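Local coordinates for probable threonyl-tRNA synthetase 1 (Aeropyrum pernix, PDB 3A32), which catalyses the attachment of threonine to tRNA(Thr) by way of a threonyl-adenylate, as a zinc-dependent class II synthetase lacking a cis-editing domain, at the interface of chains A and B. Residues are numbered along the deposited sequence; one frame, centred on the assembly and turned at random. Chains: chain A/B, Probable threonyl-tRNA synthetase 1.

The interface of chains A and B. Residues chain A 56, 60, 70-72, 137-139; chain B 53.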
loop_
_atom_site.group_PDB
_atom_site.type_symbol
_atom_site.label_atom_id
_atom_site.label_comp_id
_atom_site.label_asym_id
_atom_site.label_seq_id
_atom_site.Cartn_x
_atom_site.Cartn_y
_atom_site.Cartn_z
ATOM N N ALA A 56 -0.213 5.710 -0.916
ATOM C CA ALA A 56 -0.978 4.631 -1.533
ATOM C C ALA A 56 -2.413 4.600 -1.038
ATOM O O ALA A 56 -3.349 4.410 -1.821
ATOM C CB ALA A 56 -0.315 3.249 -1.258
ATOM N N ALA A 60 -5.533 5.633 -3.177
ATOM C CA ALA A 60 -6.434 4.509 -3.377
ATOM C C ALA A 60 -7.862 4.820 -2.913
ATOM O O ALA A 60 -8.812 4.660 -3.676
ATOM C CB ALA A 60 -5.896 3.210 -2.688
ATOM N N VAL A 70 -10.147 -0.003 -7.301
ATOM C CA VAL A 70 -8.720 -0.078 -7.018
ATOM C C VAL A 70 -8.180 -1.462 -7.201
ATOM O O VAL A 70 -8.836 -2.449 -6.829
ATOM C CB VAL A 70 -8.322 0.554 -5.667
ATOM C CG1 VAL A 70 -8.890 2.036 -5.638
ATOM C CG2 VAL A 70 -8.773 -0.274 -4.504
ATOM N N VAL A 71 -7.013 -1.539 -7.829
ATOM C CA VAL A 71 -6.424 -2.796 -8.142
ATOM C C VAL A 71 -4.922 -2.771 -7.897
ATOM O O VAL A 71 -4.295 -1.715 -7.682
ATOM C CB VAL A 71 -6.762 -3.281 -9.593
ATOM C CG1 VAL A 71 -8.290 -3.331 -9.799
ATOM C CG2 VAL A 71 -6.063 -2.428 -10.645
ATOM N N GLU A 72 -4.369 -3.957 -7.854
ATOM C CA GLU A 72 -2.916 -4.132 -7.815
ATOM C C GLU A 72 -2.634 -5.248 -8.833
ATOM O O GLU A 72 -3.295 -6.317 -8.801
ATOM C CB GLU A 72 -2.434 -4.464 -6.396
ATOM C CG GLU A 72 -0.978 -4.973 -6.350
ATOM C CD GLU A 72 -0.334 -5.006 -4.929
ATOM O OE1 GLU A 72 -1.038 -4.679 -3.948
ATOM O OE2 GLU A 72 0.915 -5.321 -4.821
ATOM N N PHE A 137 -8.149 2.129 -11.022
ATOM C CA PHE A 137 -7.024 2.887 -10.466
ATOM C C PHE A 137 -5.967 1.949 -9.857
ATOM O O PHE A 137 -6.322 0.979 -9.200
ATOM C CB PHE A 137 -7.473 3.839 -9.335
ATOM C CG PHE A 137 -6.312 4.488 -8.621
ATOM C CD1 PHE A 137 -5.608 5.534 -9.222
ATOM C CD2 PHE A 137 -5.884 4.026 -7.376
ATOM C CE1 PHE A 137 -4.538 6.106 -8.608
ATOM C CE2 PHE A 137 -4.805 4.626 -6.741
ATOM C CZ PHE A 137 -4.126 5.655 -7.349
ATOM N N GLU A 138 -4.688 2.269 -10.020
ATOM C CA GLU A 138 -3.618 1.489 -9.361
ATOM C C GLU A 138 -2.470 2.397 -8.958
ATOM O O GLU A 138 -2.051 3.214 -9.773
ATOM C CB GLU A 138 -3.078 0.338 -10.236
ATOM C CG GLU A 138 -1.910 -0.380 -9.597
ATOM C CD GLU A 138 -1.511 -1.680 -10.288
ATOM O OE1 GLU A 138 -2.066 -2.034 -11.372
ATOM O OE2 GLU A 138 -0.605 -2.354 -9.750
ATOM N N PHE A 139 -2.031 2.284 -7.693
ATOM C CA PHE A 139 -0.759 2.850 -7.201
ATOM C C PHE A 139 0.294 1.888 -7.750
ATOM O O PHE A 139 0.620 0.863 -7.126
ATOM C CB PHE A 139 -0.773 2.836 -5.660
ATOM C CG PHE A 139 0.355 3.628 -5.005
ATOM C CD1 PHE A 139 0.336 5.020 -4.977
ATOM C CD2 PHE A 139 1.414 2.970 -4.382
ATOM C CE1 PHE A 139 1.395 5.748 -4.372
ATOM C CE2 PHE A 139 2.438 3.676 -3.750
ATOM C CZ PHE A 139 2.425 5.073 -3.743
ATOM N N TYR B 53 -4.919 -3.562 -0.694
ATOM C CA TYR B 53 -4.660 -2.277 -0.059
ATOM C C TYR B 53 -4.993 -2.319 1.438
ATOM O O TYR B 53 -4.261 -1.748 2.216
ATOM C CB TYR B 53 -5.405 -1.142 -0.742
ATOM C CG TYR B 53 -4.866 -0.806 -2.110
ATOM C CD1 TYR B 53 -5.345 -1.469 -3.237
ATOM C CD2 TYR B 53 -3.863 0.155 -2.273
ATOM C CE1 TYR B 53 -4.840 -1.193 -4.518
ATOM C CE2 TYR B 53 -3.362 0.485 -3.568
ATOM C CZ TYR B 53 -3.880 -0.189 -4.677
ATOM O OH TYR B 53 -3.448 0.081 -5.935
#
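B:Tyr53 reaches from helix 48-65 of its own subunit into a pocket of chain A, between the same helix of that chain, the side chain of A:Val70, the carbonyl of A:Val71, and strand 134-143. The contact is part of the two-fold interface of the class II synthetase homodimer, and its twin lies across the axis. The deep end is the tight one. There the phenol oxygen OH of B:Tyr53 gives a hydrogen bond to the carbonyl O of A:Val71 at 2.6 Å; the acceptor sits at the ring edge, in plane, while the hydroxyl is tilted 32° from the carbonyl plane. The same OH accepts the backbone N-H of A:Phe139 at 3.2 Å from its N, nearly straight at 159°, and is thus tied to two separate chain segments. Further back, A:Ala60 and A:Val70 pack against one face of the ring, CB of A:Ala60 3.7 Å from CD2 and CG2 of A:Val70 3.8 Å from CD1, displaced past that rim. The contact is looser towards A:Glu72, whose N is 4.4 Å from CE1 of B:Tyr53, and towards A:Ala56, whose O comes no nearer than 4.3 Å to CE2 of B:Tyr53. A phenylalanine at B:Tyr53 would probably leave the A:Val71 carbonyl and the A:Phe139 amide without their shared partner. The ring of A:Phe139, swung opposite the backbone N (chi1 -169°), turns towards helix 48-65 of its own chain, where CA of A:Ala56 lies over the ring centre, while its CB stays 4.1 Å from CE2 of B:Tyr53.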